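Local coordinates for protein DNA polymerase III subunit beta (Pseudomonas aeruginosa, PDB 4TSZ) that tethers DNA polymerases and other proteins to DNA and so confers processivity, as a two-subunit beta sliding ring of the bacterial replisome, at residues V338-S343 and A349-A354; N157-E162 and K200-L205; K293-A296 and E302-E305. All coordinates share one frame; numbering follows the deposited sequence.

Contact 1 (V338-S343 and A349-A354)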
loop_
_atom_site.group_PDB
_atom_site.type_symbol
_atom_site.label_atom_id
_atom_site.label_comp_id
_atom_site.label_asym_id
_atom_site.label_seq_id
_atom_site.Cartn_x
_atom_site.Cartn_y
_atom_site.Cartn_z
ATOM N N VAL E 338 22.871 -13.789 -17.264
ATOM C CA VAL E 338 21.880 -14.846 -17.189
ATOM C C VAL E 338 22.053 -15.789 -18.380
ATOM O O VAL E 338 22.343 -15.341 -19.501
ATOM C CB VAL E 338 20.437 -14.280 -17.000
ATOM C CG1 VAL E 338 20.012 -13.347 -18.131
ATOM C CG2 VAL E 338 19.417 -15.388 -16.796
ATOM N N ARG E 339 21.937 -17.093 -18.116
ATOM C CA ARG E 339 22.044 -18.126 -19.139
ATOM C C ARG E 339 20.661 -18.658 -19.490
ATOM O O ARG E 339 19.899 -19.039 -18.601
ATOM C CB ARG E 339 22.936 -19.286 -18.673
ATOM C CG ARG E 339 24.421 -18.988 -18.658
ATOM C CD ARG E 339 25.211 -20.229 -18.252
ATOM N NE ARG E 339 25.073 -20.543 -16.824
ATOM C CZ ARG E 339 24.992 -21.774 -16.324
ATOM N NH1 ARG E 339 25.012 -22.830 -17.131
ATOM N NH2 ARG E 339 24.879 -21.959 -15.014
ATOM N N PHE E 340 20.344 -18.669 -20.788
ATOM C CA PHE E 340 19.113 -19.231 -21.344
ATOM C C PHE E 340 19.567 -20.396 -22.215
ATOM O O PHE E 340 20.485 -20.243 -23.029
ATOM C CB PHE E 340 18.349 -18.199 -22.189
ATOM C CG PHE E 340 17.466 -17.260 -21.402
ATOM C CD1 PHE E 340 18.010 -16.189 -20.701
ATOM C CD2 PHE E 340 16.091 -17.432 -21.378
ATOM C CE1 PHE E 340 17.189 -15.321 -19.971
ATOM C CE2 PHE E 340 15.270 -16.547 -20.673
ATOM C CZ PHE E 340 15.824 -15.505 -19.965
ATOM N N ILE E 341 18.996 -21.575 -21.983
ATOM C CA ILE E 341 19.316 -22.775 -22.750
ATOM C C ILE E 341 18.025 -23.195 -23.447
ATOM O O ILE E 341 17.041 -23.541 -22.795
ATOM C CB ILE E 341 19.998 -23.890 -21.907
ATOM C CG1 ILE E 341 21.303 -23.361 -21.241
ATOM C CG2 ILE E 341 20.298 -25.122 -22.779
ATOM C CD1 ILE E 341 21.786 -24.114 -19.969
ATOM N N LEU E 342 18.015 -23.061 -24.773
ATOM C CA LEU E 342 16.846 -23.337 -25.599
ATOM C C LEU E 342 17.143 -24.432 -26.619
ATOM O O LEU E 342 18.297 -24.842 -26.779
ATOM C CB LEU E 342 16.416 -22.042 -26.324
ATOM C CG LEU E 342 16.114 -20.838 -25.430
ATOM C CD1 LEU E 342 16.750 -19.588 -25.977
ATOM C CD2 LEU E 342 14.616 -20.656 -25.241
ATOM N N SER E 343 16.088 -24.915 -27.290
ATOM C CA SER E 343 16.186 -25.915 -28.337
ATOM C C SER E 343 15.287 -25.498 -29.505
ATOM O O SER E 343 15.769 -24.796 -30.393
ATOM C CB SER E 343 15.895 -27.319 -27.805
ATOM O OG SER E 343 14.597 -27.416 -27.246
ATOM N N ALA E 349 12.374 -23.378 -22.056
ATOM C CA ALA E 349 13.589 -22.596 -21.900
ATOM C C ALA E 349 14.115 -23.035 -20.529
ATOM O O ALA E 349 13.322 -23.241 -19.608
ATOM C CB ALA E 349 13.270 -21.113 -21.860
ATOM N N LEU E 350 15.423 -23.235 -20.413
ATOM C CA LEU E 350 16.085 -23.548 -19.154
ATOM C C LEU E 350 16.896 -22.312 -18.802
ATOM O O LEU E 350 17.606 -21.772 -19.656
ATOM C CB LEU E 350 16.978 -24.792 -19.260
ATOM C CG LEU E 350 17.821 -25.197 -18.018
ATOM C CD1 LEU E 350 16.945 -25.523 -16.784
ATOM C CD2 LEU E 350 18.734 -26.380 -18.343
ATOM N N VAL E 351 16.725 -21.816 -17.571
ATOM C CA VAL E 351 17.394 -20.595 -17.132
ATOM C C VAL E 351 18.225 -20.846 -15.871
ATOM O O VAL E 351 17.771 -21.523 -14.948
ATOM C CB VAL E 351 16.407 -19.397 -16.978
ATOM C CG1 VAL E 351 17.158 -18.075 -16.832
ATOM C CG2 VAL E 351 15.439 -19.311 -18.159
ATOM N N HIS E 352 19.447 -20.299 -15.853
ATOM C CA HIS E 352 20.375 -20.400 -14.736
ATOM C C HIS E 352 21.056 -19.069 -14.498
ATOM O O HIS E 352 21.102 -18.222 -15.393
ATOM C CB HIS E 352 21.506 -21.402 -15.062
ATOM C CG HIS E 352 21.106 -22.830 -15.221
ATOM N ND1 HIS E 352 20.515 -23.539 -14.191
ATOM C CD2 HIS E 352 21.327 -23.668 -16.259
ATOM C CE1 HIS E 352 20.344 -24.766 -14.654
ATOM N NE2 HIS E 352 20.823 -24.892 -15.892
ATOM N N GLU E 353 21.697 -18.941 -13.324
ATOM C CA GLU E 353 22.582 -17.826 -13.006
ATOM C C GLU E 353 23.843 -18.059 -13.854
ATOM O O GLU E 353 24.049 -19.173 -14.348
ATOM C CB GLU E 353 22.940 -17.809 -11.515
ATOM C CG GLU E 353 21.784 -17.412 -10.618
ATOM C CD GLU E 353 22.140 -17.031 -9.192
ATOM O OE1 GLU E 353 23.078 -17.629 -8.616
ATOM O OE2 GLU E 353 21.451 -16.146 -8.637
ATOM N N ALA E 354 24.664 -17.016 -14.049
ATOM C CA ALA E 354 25.861 -17.087 -14.880
ATOM C C ALA E 354 26.916 -18.088 -14.446
ATOM O O ALA E 354 27.494 -18.758 -15.306
ATOM C CB ALA E 354 26.492 -15.707 -15.011
#

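Contact 2 (N157-E162 and K200-L205)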
loop_
_atom_site.group_PDB
_atom_site.type_symbol
_atom_site.label_atom_id
_atom_site.label_comp_id
_atom_site.label_asym_id
_atom_site.label_seq_id
_atom_site.Cartn_x
_atom_site.Cartn_y
_atom_site.Cartn_z
ATOM N N ASN E 157 -0.161 -26.380 -5.274
ATOM C CA ASN E 157 -0.413 -25.178 -4.461
ATOM C C ASN E 157 0.472 -25.160 -3.218
ATOM O O ASN E 157 0.006 -25.042 -2.088
ATOM C CB ASN E 157 -1.911 -25.036 -4.112
ATOM C CG ASN E 157 -2.820 -25.054 -5.304
ATOM O OD1 ASN E 157 -2.521 -24.485 -6.351
ATOM N ND2 ASN E 157 -3.951 -25.708 -5.172
ATOM N N GLY E 158 1.764 -25.282 -3.460
ATOM C CA GLY E 158 2.774 -25.319 -2.422
ATOM C C GLY E 158 4.148 -25.604 -2.969
ATOM O O GLY E 158 4.364 -25.587 -4.190
ATOM N N MET E 159 5.084 -25.864 -2.051
ATOM C CA MET E 159 6.482 -26.083 -2.382
ATOM C C MET E 159 6.994 -27.415 -1.923
ATOM O O MET E 159 6.809 -27.795 -0.765
ATOM C CB MET E 159 7.328 -24.952 -1.768
ATOM C CG MET E 159 8.806 -24.971 -2.169
ATOM S SD MET E 159 9.689 -23.581 -1.451
ATOM C CE MET E 159 8.917 -22.226 -2.317
ATOM N N LEU E 160 7.686 -28.107 -2.832
ATOM C CA LEU E 160 8.363 -29.351 -2.507
ATOM C C LEU E 160 9.670 -28.987 -1.798
ATOM O O LEU E 160 10.391 -28.093 -2.249
ATOM C CB LEU E 160 8.667 -30.198 -3.767
ATOM C CG LEU E 160 9.540 -31.461 -3.542
ATOM C CD1 LEU E 160 8.763 -32.557 -2.832
ATOM C CD2 LEU E 160 10.119 -31.981 -4.834
ATOM N N LEU E 161 9.926 -29.628 -0.659
ATOM C CA LEU E 161 11.179 -29.543 0.087
ATOM C C LEU E 161 11.680 -30.975 0.098
ATOM O O LEU E 161 10.965 -31.881 0.536
ATOM C CB LEU E 161 11.037 -28.963 1.508
ATOM C CG LEU E 161 10.663 -27.490 1.636
ATOM C CD1 LEU E 161 10.591 -27.077 3.087
ATOM C CD2 LEU E 161 11.639 -26.582 0.884
ATOM N N GLU E 162 12.850 -31.192 -0.503
ATOM C CA GLU E 162 13.413 -32.519 -0.679
ATOM C C GLU E 162 14.827 -32.647 -0.122
ATOM O O GLU E 162 15.677 -31.797 -0.388
ATOM C CB GLU E 162 13.369 -32.873 -2.177
ATOM C CG GLU E 162 13.925 -34.225 -2.567
ATOM C CD GLU E 162 14.172 -34.327 -4.058
ATOM O OE1 GLU E 162 13.216 -34.646 -4.800
ATOM O OE2 GLU E 162 15.305 -34.022 -4.492
ATOM N N LYS E 200 0.596 -20.930 1.531
ATOM C CA LYS E 200 0.434 -19.939 2.606
ATOM C C LYS E 200 1.476 -20.134 3.722
ATOM O O LYS E 200 2.091 -19.149 4.148
ATOM C CB LYS E 200 -1.007 -19.940 3.157
ATOM C CG LYS E 200 -1.351 -18.728 4.017
ATOM C CD LYS E 200 -2.849 -18.669 4.349
ATOM C CE LYS E 200 -3.192 -17.459 5.188
ATOM N NZ LYS E 200 -4.637 -17.424 5.524
ATOM N N GLY E 201 1.675 -21.395 4.135
ATOM C CA GLY E 201 2.633 -21.794 5.162
ATOM C C GLY E 201 4.074 -21.491 4.807
ATOM O O GLY E 201 4.795 -20.894 5.615
ATOM N N ILE E 202 4.505 -21.902 3.600
ATOM C CA ILE E 202 5.884 -21.677 3.145
ATOM C C ILE E 202 6.240 -20.183 3.011
ATOM O O ILE E 202 7.349 -19.792 3.374
ATOM C CB ILE E 202 6.282 -22.552 1.909
ATOM C CG1 ILE E 202 7.798 -22.767 1.826
ATOM C CG2 ILE E 202 5.722 -22.007 0.597
ATOM C CD1 ILE E 202 8.369 -23.807 2.825
ATOM N N LEU E 203 5.288 -19.356 2.536
ATOM C CA LEU E 203 5.491 -17.917 2.397
ATOM C C LEU E 203 5.598 -17.255 3.770
ATOM O O LEU E 203 6.404 -16.340 3.939
ATOM C CB LEU E 203 4.396 -17.252 1.545
ATOM C CG LEU E 203 4.329 -17.643 0.069
ATOM C CD1 LEU E 203 2.993 -17.269 -0.504
ATOM C CD2 LEU E 203 5.480 -17.047 -0.743
ATOM N N GLU E 204 4.814 -17.738 4.745
ATOM C CA GLU E 204 4.850 -17.259 6.124
ATOM C C GLU E 204 6.218 -17.576 6.722
ATOM O O GLU E 204 6.851 -16.674 7.268
ATOM C CB GLU E 204 3.730 -17.905 6.968
ATOM C CG GLU E 204 3.614 -17.361 8.390
ATOM C CD GLU E 204 3.466 -15.853 8.509
ATOM O OE1 GLU E 204 2.578 -15.285 7.833
ATOM O OE2 GLU E 204 4.261 -15.237 9.256
ATOM N N LEU E 205 6.676 -18.851 6.583
ATOM C CA LEU E 205 7.970 -19.310 7.077
ATOM C C LEU E 205 9.130 -18.449 6.546
ATOM O O LEU E 205 9.972 -18.024 7.344
ATOM C CB LEU E 205 8.195 -20.804 6.765
ATOM C CG LEU E 205 9.540 -21.408 7.204
ATOM C CD1 LEU E 205 9.776 -21.248 8.714
ATOM C CD2 LEU E 205 9.654 -22.865 6.779
#

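Contact 3 (K293-A296 and E302-E305)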
loop_
_atom_site.group_PDB
_atom_site.type_symbol
_atom_site.label_atom_id
_atom_site.label_comp_id
_atom_site.label_asym_id
_atom_site.label_seq_id
_atom_site.Cartn_x
_atom_site.Cartn_y
_atom_site.Cartn_z
ATOM N N LYS E 293 15.639 -10.340 -30.789
ATOM C CA LYS E 293 14.576 -9.409 -31.171
ATOM C C LYS E 293 13.331 -9.788 -30.367
ATOM O O LYS E 293 12.972 -10.968 -30.323
ATOM C CB LYS E 293 14.274 -9.478 -32.677
ATOM C CG LYS E 293 15.386 -8.969 -33.590
ATOM C CD LYS E 293 14.936 -9.039 -35.047
ATOM C CE LYS E 293 16.043 -8.776 -36.039
ATOM N NZ LYS E 293 15.550 -8.838 -37.440
ATOM N N ILE E 294 12.710 -8.800 -29.698
ATOM C CA ILE E 294 11.508 -8.995 -28.888
ATOM C C ILE E 294 10.353 -8.201 -29.480
ATOM O O ILE E 294 10.497 -7.011 -29.763
ATOM C CB ILE E 294 11.727 -8.652 -27.386
ATOM C CG1 ILE E 294 13.025 -9.282 -26.840
ATOM C CG2 ILE E 294 10.487 -9.046 -26.524
ATOM C CD1 ILE E 294 13.656 -8.505 -25.739
ATOM N N GLN E 295 9.207 -8.860 -29.657
ATOM C CA GLN E 295 8.014 -8.211 -30.184
ATOM C C GLN E 295 6.791 -8.575 -29.337
ATOM O O GLN E 295 6.663 -9.710 -28.877
ATOM C CB GLN E 295 7.807 -8.579 -31.661
ATOM C CG GLN E 295 6.731 -7.772 -32.368
ATOM C CD GLN E 295 5.676 -8.665 -32.966
ATOM O OE1 GLN E 295 4.890 -9.312 -32.258
ATOM N NE2 GLN E 295 5.624 -8.707 -34.290
ATOM N N ALA E 296 5.909 -7.592 -29.129
ATOM C CA ALA E 296 4.657 -7.756 -28.405
ATOM C C ALA E 296 3.553 -6.957 -29.074
ATOM O O ALA E 296 3.771 -5.822 -29.514
ATOM C CB ALA E 296 4.811 -7.312 -26.962
ATOM N N GLU E 302 -1.767 -2.501 -31.152
ATOM C CA GLU E 302 -0.642 -1.718 -30.638
ATOM C C GLU E 302 0.559 -2.655 -30.600
ATOM O O GLU E 302 0.385 -3.840 -30.329
ATOM C CB GLU E 302 -0.949 -1.172 -29.246
ATOM C CG GLU E 302 -2.068 -0.146 -29.262
ATOM C CD GLU E 302 -2.478 0.377 -27.903
ATOM O OE1 GLU E 302 -2.493 -0.422 -26.939
ATOM O OE2 GLU E 302 -2.820 1.577 -27.807
ATOM N N GLU E 303 1.758 -2.156 -30.922
ATOM C CA GLU E 303 2.939 -3.008 -31.014
ATOM C C GLU E 303 4.198 -2.414 -30.403
ATOM O O GLU E 303 4.473 -1.232 -30.578
ATOM C CB GLU E 303 3.184 -3.398 -32.483
ATOM C CG GLU E 303 4.145 -4.555 -32.677
ATOM C CD GLU E 303 4.209 -5.047 -34.105
ATOM O OE1 GLU E 303 4.946 -4.435 -34.912
ATOM O OE2 GLU E 303 3.498 -6.025 -34.427
ATOM N N ALA E 304 4.962 -3.255 -29.690
ATOM C CA ALA E 304 6.244 -2.904 -29.080
ATOM C C ALA E 304 7.331 -3.815 -29.644
ATOM O O ALA E 304 7.113 -5.022 -29.814
ATOM C CB ALA E 304 6.173 -3.036 -27.574
ATOM N N GLU E 305 8.485 -3.221 -29.980
ATOM C CA GLU E 305 9.629 -3.934 -30.545
ATOM C C GLU E 305 10.919 -3.476 -29.909
ATOM O O GLU E 305 11.099 -2.284 -29.648
ATOM C CB GLU E 305 9.713 -3.761 -32.071
ATOM C CG GLU E 305 8.670 -4.550 -32.844
ATOM C CD GLU E 305 8.804 -4.527 -34.354
ATOM O OE1 GLU E 305 8.454 -5.546 -34.991
ATOM O OE2 GLU E 305 9.240 -3.491 -34.904
#

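Contact 1 (V338-S343 and A349-A354)
Arg339 and Ile341 pair with His352 and Leu350 as the hydrogen-bonded rungs of an antiparallel ladder, the axes of strands 338-342 and 349-353 running at 159° with a closest approach of 4.6 Å. Between those rungs Phe340 faces Val351 as a non-hydrogen-bonded pair. Val351 CG2 sits over one face of the Phe340 ring, 4.0 Å from its centroid, a CH-pi contact, while Val351 CG1 turns to Val338 CG2 at 3.5 Å. The two strands form a beta hairpin in the C-terminal domain, flanked within its sheet by strand 256-261 on one side and strand 359-363 on the other. On the opposite face lie Arg339, Ile341, Leu350 and His352. The Arg339 side chain bends at chi3 (-73°), bringing its guanidinium side-on to the backbone of Glu353: NE and NH2 each donate to Glu353 O at 3.0 Å, both bonds bent, near 140° at the hydrogen, and from slightly outside the guanidinium plane. One face of that guanidinium rests on His352 CB, 3.4 Å from Arg339 NH2, which also forms a salt bridge to Asp357. His352 ND1 bonds to Ser359 O, and Ile341 CD1 meets the edge of the His352 ring, 3.8 Å from His352 CD2.

Contact 2 (N157-E162 and K200-L205)
Ile202 is the one residue of helix segment 200-205 that touches strand segment 157-162, and it does so through apolar side-chain contacts with Met159 and Leu161. These two strand residues both point toward the helix, with Leu160 between them turned to the other face of the sheet. Met159 meets Ile202 at about a right angle: its SD lies 3.9 Å from Ile202 CG1, and its CB is 4.1 Å from Ile202 CG2. An extended start to the methionine chain, with CG anti to the backbone N (chi1 -174°), carries the sulfur out to the isoleucine. Leu161 instead approaches end-on, its CD1 tip to tip with Ile202 CD1 at 4.0 Å. Thus CG1 and CG2 of Ile202 face Met159, and CD1 faces Leu161. All three residues are buried, and the distances are those of ordinary van der Waals packing.

Backbone hydrogen bonding stays within each element or passes to its neighbours. In the helix, Leu205 N bonds to Gly201 O at 2.9 Å, and Glu204 N to Lys200 O. Met159 and Leu161 pair through their backbones with Val197 and Val195 of strand 193-198, outermost in this chain's sheet, and Ile202 also packs on Val197, so Ile202 sets the helix against both strands, just after the chain leaves strand 193-198. A helix laid on an antiparallel sheet in this way is typical of the beta sliding-ring family, whose domains pack helices on antiparallel sheets; here it is the central domain.

Contact 3 (K293-A296 and E302-E305)
Gln295 meets both Glu303 and Glu305 on one face of a two-strand ladder, its amide stacked on the carboxylate of Glu303 with the planes 17° apart. The closest atoms of that stack, Gln295 NE2 and Glu303 OE2, are 3.4 Å apart at an angle too poor for a hydrogen bond. A turn at chi2 (-123°) swings the Gln295 amide into this position. Toward Glu305, Gln295 CG lies 3.8 Å from Glu305 CG, the two side chains lying side by side and pointing the same way. Beneath them the backbones are locked at the Ala296-Ala304 pair: Ala296 N donates to Ala304 O at 2.9 Å, and Ala304 N to Ala296 O at 2.8 Å. CA-H...O contacts reinforce the ladder, among them Glu305 CA to Ile294 O at 3.3 Å. This is a beta hairpin of strands 291-297 and 303-309, the latter an edge strand within its own chain. The sheet does not stop there, because Glu303, Ala304 and Glu305 continue it as an antiparallel ladder with a strand of the second subunit. Glu302 OE1 takes Asn298 of its own chain and a salt bridge from Lys75 of the second subunit, whose Ser110 bonds to Glu302 OE2. Behind the alanine face, Ala296 packs on Thr272 of helix 262-273.

Contacts 1 and 3 are both hairpins of the C-terminal domain, about 22 Å apart between centres, but they belong to different sheets. Both strands of contact 1 and the strand of contact 2 belong to one eight-stranded sheet that joins the central and C-terminal domains; contact 2 lies near its far end, about 25 Å from contact 1 between centres. Contact 2 is buried and wholly apolar between side chains, a helix against strand residues. Contacts 1 and 3 both rest on backbone pairing, and contact 1, also mostly buried, adds an arginine fastened to a carbonyl oxygen. Contact 3 is partly buried and carries several carboxylates, of which Glu302 reaches across to the second subunit.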